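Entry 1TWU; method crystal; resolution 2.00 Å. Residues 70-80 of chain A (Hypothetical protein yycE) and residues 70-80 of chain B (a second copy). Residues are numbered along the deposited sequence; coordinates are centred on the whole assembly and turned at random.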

ATOM      1  N   SER A  70       7.101 -10.509 -16.252  1.00 42.49           N
ATOM      2  CA  SER A  70       6.353  -9.504 -15.520  1.00 41.01           C
ATOM      3  C   SER A  70       7.323  -8.425 -15.055  1.00 39.12           C
ATOM      4  O   SER A  70       8.502  -8.696 -14.832  1.00 40.02           O
ATOM      5  CB  SER A  70       5.667 -10.153 -14.314  1.00 42.28           C
ATOM      6  OG  SER A  70       4.739  -9.269 -13.711  1.00 46.57           O
ATOM      7  N   THR A  71       6.837  -7.199 -14.923  1.00 36.86           N
ATOM      8  CA  THR A  71       7.690  -6.112 -14.463  1.00 36.00           C
ATOM      9  C   THR A  71       7.085  -5.539 -13.191  1.00 35.31           C
ATOM     10  O   THR A  71       5.882  -5.662 -12.960  1.00 35.05           O
ATOM     11  CB  THR A  71       7.796  -4.974 -15.507  1.00 36.41           C
ATOM     12  OG1 THR A  71       6.530  -4.313 -15.626  1.00 35.85           O
ATOM     13  CG2 THR A  71       8.200  -5.525 -16.871  1.00 36.28           C
ATOM     14  N   ALA A  72       7.922  -4.921 -12.366  1.00 33.65           N
ATOM     15  CA  ALA A  72       7.463  -4.312 -11.128  1.00 33.13           C
ATOM     16  C   ALA A  72       7.018  -2.891 -11.465  1.00 32.04           C
ATOM     17  O   ALA A  72       7.332  -2.387 -12.539  1.00 34.04           O
ATOM     18  CB  ALA A  72       8.593  -4.285 -10.119  1.00 30.97           C
ATOM     19  N   PRO A  73       6.267  -2.230 -10.565  1.00 30.89           N
ATOM     20  CA  PRO A  73       5.841  -0.864 -10.882  1.00 28.63           C
ATOM     21  C   PRO A  73       7.059   0.015 -11.151  1.00 27.87           C
ATOM     22  O   PRO A  73       8.150  -0.255 -10.647  1.00 26.37           O
ATOM     23  CB  PRO A  73       5.098  -0.429  -9.615  1.00 27.83           C
ATOM     24  CG  PRO A  73       4.565  -1.709  -9.072  1.00 28.78           C
ATOM     25  CD  PRO A  73       5.725  -2.661  -9.262  1.00 29.46           C
ATOM     26  N   VAL A  74       6.882   1.052 -11.960  1.00 27.68           N
ATOM     27  CA  VAL A  74       7.983   1.964 -12.228  1.00 27.80           C
ATOM     28  C   VAL A  74       8.231   2.675 -10.898  1.00 28.57           C
ATOM     29  O   VAL A  74       7.334   3.325 -10.357  1.00 28.21           O
ATOM     30  CB  VAL A  74       7.613   3.003 -13.304  1.00 26.62           C
ATOM     31  CG1 VAL A  74       8.744   3.999 -13.473  1.00 23.95           C
ATOM     32  CG2 VAL A  74       7.322   2.300 -14.620  1.00 24.24           C
ATOM     33  N   PRO A  75       9.450   2.554 -10.353  1.00 29.66           N
ATOM     34  CA  PRO A  75       9.785   3.189  -9.076  1.00 30.57           C
ATOM     35  C   PRO A  75       9.592   4.695  -9.078  1.00 32.18           C
ATOM     36  O   PRO A  75       9.980   5.383 -10.020  1.00 35.13           O
ATOM     37  CB  PRO A  75      11.254   2.821  -8.870  1.00 29.41           C
ATOM     38  CG  PRO A  75      11.416   1.569  -9.662  1.00 30.28           C
ATOM     39  CD  PRO A  75      10.621   1.851 -10.902  1.00 29.90           C
ATOM     40  N   HIS A  76       8.972   5.198  -8.019  1.00 31.39           N
ATOM     41  CA  HIS A  76       8.778   6.625  -7.858  1.00 30.45           C
ATOM     42  C   HIS A  76       9.381   6.885  -6.481  1.00 30.88           C
ATOM     43  O   HIS A  76       9.062   6.188  -5.516  1.00 31.81           O
ATOM     44  CB  HIS A  76       7.295   6.987  -7.880  1.00 28.14           C
ATOM     45  CG  HIS A  76       7.036   8.452  -8.056  1.00 27.66           C
ATOM     46  ND1 HIS A  76       7.508   9.403  -7.178  1.00 26.50           N
ATOM     47  CD2 HIS A  76       6.353   9.128  -9.012  1.00 27.47           C
ATOM     48  CE1 HIS A  76       7.126  10.602  -7.582  1.00 26.00           C
ATOM     49  NE2 HIS A  76       6.425  10.463  -8.693  1.00 27.16           N
ATOM     50  N   PRO A  77      10.281   7.873  -6.377  1.00 30.14           N
ATOM     51  CA  PRO A  77      10.928   8.204  -5.105  1.00 29.12           C
ATOM     52  C   PRO A  77       9.983   8.684  -4.011  1.00 28.92           C
ATOM     53  O   PRO A  77      10.365   8.734  -2.845  1.00 30.44           O
ATOM     54  CB  PRO A  77      11.945   9.264  -5.510  1.00 28.05           C
ATOM     55  CG  PRO A  77      11.277   9.947  -6.656  1.00 28.16           C
ATOM     56  CD  PRO A  77      10.724   8.789  -7.444  1.00 28.53           C
ATOM     57  N   ASP A  78       8.758   9.036  -4.390  1.00 28.34           N
ATOM     58  CA  ASP A  78       7.758   9.500  -3.434  1.00 28.21           C
ATOM     59  C   ASP A  78       6.712   8.431  -3.108  1.00 27.35           C
ATOM     60  O   ASP A  78       5.747   8.693  -2.386  1.00 26.10           O
ATOM     61  CB  ASP A  78       7.046  10.750  -3.959  1.00 32.37           C
ATOM     62  CG  ASP A  78       7.934  11.980  -3.954  1.00 34.91           C
ATOM     63  OD1 ASP A  78       8.890  12.022  -3.153  1.00 38.22           O
ATOM     64  OD2 ASP A  78       7.658  12.915  -4.736  1.00 38.93           O
ATOM     65  N   SER A  79       6.893   7.236  -3.655  1.00 26.95           N
ATOM     66  CA  SER A  79       5.974   6.133  -3.399  1.00 27.66           C
ATOM     67  C   SER A  79       6.604   5.338  -2.249  1.00 27.47           C
ATOM     68  O   SER A  79       7.596   4.622  -2.437  1.00 26.59           O
ATOM     69  CB  SER A  79       5.825   5.274  -4.650  1.00 27.47           C
ATOM     70  OG  SER A  79       4.706   4.428  -4.518  1.00 32.03           O
ATOM     71  N   LEU A  80       6.015   5.481  -1.061  1.00 25.47           N
ATOM     72  CA  LEU A  80       6.535   4.865   0.155  1.00 23.75           C
ATOM     73  C   LEU A  80       5.650   3.858   0.897  1.00 24.51           C
ATOM     74  O   LEU A  80       4.434   3.782   0.700  1.00 24.35           O
ATOM     75  CB  LEU A  80       6.874   5.967   1.168  1.00 20.99           C
ATOM     76  CG  LEU A  80       7.870   7.125   1.002  1.00 23.05           C
ATOM     77  CD1 LEU A  80       8.470   7.176  -0.384  1.00 19.95           C
ATOM     78  CD2 LEU A  80       7.150   8.426   1.360  1.00 19.21           C
TER
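Chain B 70-80: STAPVPHPDSL

Residues 70–80 of chain B pack against the same residues of chain A about an exact two-fold axis, so every contact described here has a counterpart with the chains exchanged. The segments run in opposite directions: Pro B73 lies opposite His A76, Val B74 opposite Val A74 and His B76 opposite Pro A73, with CA–CA separations of 5.9, 5.8 and 5.9 Å. From Ser B70 to His B76 the backbone is extended but forms no regular strand; a type I turn follows from His B76 to Ser B79. Together the two segments bury 478 Å².

Chain B begins beside the turn of chain A. The hydroxyl of Ser B70 reaches it through water 6, which lies 3.3 Å from Ser B70 OG in a weak hydrogen bond and donates to Asp A78 OD2, also at 3.3 Å. Thr B71, with its side chain in the p rotamer, offers two acceptors to the imidazole of chain A. His A76 NE2 donates to Thr B71 O at 3.0 Å and to Thr B71 OG1 at 3.5 Å, but both bonds are weak, with N-H...acceptor angles of 123° and 138°. The amide of Thr B71 is satisfied by water 5, whose oxygen lies 2.8 Å from Thr B71 N.

Ala B72 turns its CB away from chain A, yet its carbonyl O remains 4.1 Å from His A76 CD2. Pro B73 continues along the same imidazole, its CA 4.2 Å from His A76 CD2, while its CG approaches Ser A79 OG at 4.2 Å.

At the centre, Val B74 meets its own symmetry mate. Both CA-to-CB bonds point toward the partner, both side chains are in the t rotamer, and Val B74 CG2 packs 3.7 Å from Val A74 CB. The backbones here are joined by water rather than by direct hydrogen bonds: water 3 accepts from Val A74 N at 2.8 Å and donates to Val B74 O at 2.7 Å, and water 4 links Val B74 N to Val A74 O with the same distances.

The CA-to-CB bond of Pro B75 points away and the residue makes no contact, but the CA-to-CB bond of His B76 points toward chain A. Its NE2 donates weakly to Thr A71 O at 3.0 Å and Thr A71 OG1 at 3.5 Å. The other ring nitrogen, His B76 ND1, accepts from Asp B78 N at 3.1 Å, tying the imidazole to its own turn, which is closed by the bond from Ser B79 N to His B76 O at 3.0 Å. Beyond Ser B79, whose OG lies 4.2 Å from Pro A73 CG, Leu B80 leaves the interface.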

ATOM      1  N   SER B  70       4.249  17.598  -9.862  1.00 42.49           N
ATOM      2  CA  SER B  70       4.457  16.256  -9.352  1.00 41.01           C
ATOM      3  C   SER B  70       3.659  15.284 -10.212  1.00 39.12           C
ATOM      4  O   SER B  70       2.628  15.648 -10.776  1.00 40.02           O
ATOM      5  CB  SER B  70       3.986  16.182  -7.896  1.00 42.28           C
ATOM      6  OG  SER B  70       4.386  14.969  -7.285  1.00 46.57           O
ATOM      7  N   THR B  71       4.137  14.054 -10.328  1.00 36.86           N
ATOM      8  CA  THR B  71       3.426  13.055 -11.113  1.00 36.00           C
ATOM      9  C   THR B  71       3.081  11.888 -10.200  1.00 35.31           C
ATOM     10  O   THR B  71       3.742  11.673  -9.185  1.00 35.05           O
ATOM     11  CB  THR B  71       4.283  12.518 -12.285  1.00 36.41           C
ATOM     12  OG1 THR B  71       5.375  11.749 -11.767  1.00 35.85           O
ATOM     13  CG2 THR B  71       4.836  13.667 -13.123  1.00 36.28           C
ATOM     14  N   ALA B  72       2.042  11.145 -10.560  1.00 33.65           N
ATOM     15  CA  ALA B  72       1.626   9.988  -9.783  1.00 33.13           C
ATOM     16  C   ALA B  72       2.435   8.795 -10.285  1.00 32.04           C
ATOM     17  O   ALA B  72       3.049   8.870 -11.345  1.00 34.04           O
ATOM     18  CB  ALA B  72       0.144   9.742  -9.983  1.00 30.97           C
ATOM     19  N   PRO B  73       2.465   7.684  -9.526  1.00 30.89           N
ATOM     20  CA  PRO B  73       3.237   6.535 -10.005  1.00 28.63           C
ATOM     21  C   PRO B  73       2.733   6.101 -11.379  1.00 27.87           C
ATOM     22  O   PRO B  73       1.571   6.327 -11.719  1.00 26.37           O
ATOM     23  CB  PRO B  73       2.967   5.466  -8.942  1.00 27.83           C
ATOM     24  CG  PRO B  73       2.727   6.264  -7.706  1.00 28.78           C
ATOM     25  CD  PRO B  73       1.868   7.403  -8.207  1.00 29.46           C
ATOM     26  N   VAL B  74       3.608   5.500 -12.176  1.00 27.68           N
ATOM     27  CA  VAL B  74       3.191   5.015 -13.482  1.00 27.80           C
ATOM     28  C   VAL B  74       2.235   3.862 -13.182  1.00 28.57           C
ATOM     29  O   VAL B  74       2.612   2.888 -12.528  1.00 28.21           O
ATOM     30  CB  VAL B  74       4.385   4.491 -14.302  1.00 26.62           C
ATOM     31  CG1 VAL B  74       3.895   3.895 -15.608  1.00 23.95           C
ATOM     32  CG2 VAL B  74       5.364   5.624 -14.569  1.00 24.24           C
ATOM     33  N   PRO B  75       0.982   3.962 -13.651  1.00 29.66           N
ATOM     34  CA  PRO B  75      -0.012   2.915 -13.409  1.00 30.57           C
ATOM     35  C   PRO B  75       0.406   1.549 -13.924  1.00 32.18           C
ATOM     36  O   PRO B  75       0.911   1.420 -15.038  1.00 35.13           O
ATOM     37  CB  PRO B  75      -1.252   3.426 -14.142  1.00 29.41           C
ATOM     38  CG  PRO B  75      -1.055   4.903 -14.177  1.00 30.28           C
ATOM     39  CD  PRO B  75       0.409   5.038 -14.476  1.00 29.90           C
ATOM     40  N   HIS B  76       0.205   0.533 -13.096  1.00 31.39           N
ATOM     41  CA  HIS B  76       0.496  -0.832 -13.482  1.00 30.45           C
ATOM     42  C   HIS B  76      -0.825  -1.541 -13.204  1.00 30.88           C
ATOM     43  O   HIS B  76      -1.396  -1.400 -12.122  1.00 31.81           O
ATOM     44  CB  HIS B  76       1.619  -1.420 -12.629  1.00 28.14           C
ATOM     45  CG  HIS B  76       2.195  -2.686 -13.184  1.00 27.66           C
ATOM     46  ND1 HIS B  76       1.438  -3.816 -13.404  1.00 26.50           N
ATOM     47  CD2 HIS B  76       3.458  -3.000 -13.562  1.00 27.47           C
ATOM     48  CE1 HIS B  76       2.207  -4.773 -13.893  1.00 26.00           C
ATOM     49  NE2 HIS B  76       3.438  -4.303 -14.000  1.00 27.16           N
ATOM     50  N   PRO B  77      -1.343  -2.290 -14.188  1.00 30.14           N
ATOM     51  CA  PRO B  77      -2.610  -3.009 -14.033  1.00 29.12           C
ATOM     52  C   PRO B  77      -2.612  -4.079 -12.950  1.00 28.92           C
ATOM     53  O   PRO B  77      -3.672  -4.554 -12.554  1.00 30.44           O
ATOM     54  CB  PRO B  77      -2.846  -3.581 -15.426  1.00 28.05           C
ATOM     55  CG  PRO B  77      -1.461  -3.816 -15.929  1.00 28.16           C
ATOM     56  CD  PRO B  77      -0.748  -2.557 -15.510  1.00 28.53           C
ATOM     57  N   ASP B  78      -1.427  -4.456 -12.479  1.00 28.34           N
ATOM     58  CA  ASP B  78      -1.297  -5.464 -11.432  1.00 28.21           C
ATOM     59  C   ASP B  78      -0.988  -4.856 -10.061  1.00 27.35           C
ATOM     60  O   ASP B  78      -0.760  -5.578  -9.088  1.00 26.10           O
ATOM     61  CB  ASP B  78      -0.203  -6.476 -11.786  1.00 32.37           C
ATOM     62  CG  ASP B  78      -0.599  -7.398 -12.923  1.00 34.91           C
ATOM     63  OD1 ASP B  78      -1.812  -7.602 -13.132  1.00 38.22           O
ATOM     64  OD2 ASP B  78       0.308  -7.939 -13.592  1.00 38.93           O
ATOM     65  N   SER B  79      -0.961  -3.531  -9.992  1.00 26.95           N
ATOM     66  CA  SER B  79      -0.700  -2.839  -8.735  1.00 27.66           C
ATOM     67  C   SER B  79      -2.081  -2.513  -8.155  1.00 27.47           C
ATOM     68  O   SER B  79      -2.782  -1.615  -8.640  1.00 26.59           O
ATOM     69  CB  SER B  79       0.105  -1.570  -8.994  1.00 27.47           C
ATOM     70  OG  SER B  79       0.640  -1.089  -7.782  1.00 32.03           O
ATOM     71  N   LEU B  80      -2.461  -3.261  -7.117  1.00 25.47           N
ATOM     72  CA  LEU B  80      -3.777  -3.142  -6.500  1.00 23.75           C
ATOM     73  C   LEU B  80      -3.856  -2.737  -5.025  1.00 24.51           C
ATOM     74  O   LEU B  80      -2.882  -2.813  -4.270  1.00 24.35           O
ATOM     75  CB  LEU B  80      -4.506  -4.488  -6.616  1.00 20.99           C
ATOM     76  CG  LEU B  80      -4.873  -5.253  -7.897  1.00 23.05           C
ATOM     77  CD1 LEU B  80      -4.330  -4.590  -9.141  1.00 19.95           C
ATOM     78  CD2 LEU B  80      -4.372  -6.690  -7.752  1.00 19.21           C
TER
HETATM   79  O   HOH W   1       2.213  -9.748 -11.612  1.00 34.30           O
HETATM   80  O   HOH W   2       4.226  -7.071 -15.909  1.00 40.74           O
HETATM   81  O   HOH W   3       4.356   0.922 -13.262  1.00 28.33           O
HETATM   82  O   HOH W   4       6.250   5.702 -11.141  1.00 28.33           O
HETATM   83  O   HOH W   5       6.670  13.876  -9.160  1.00 40.74           O
HETATM   84  O   HOH W   6       4.622  14.017  -4.114  1.00 34.30           O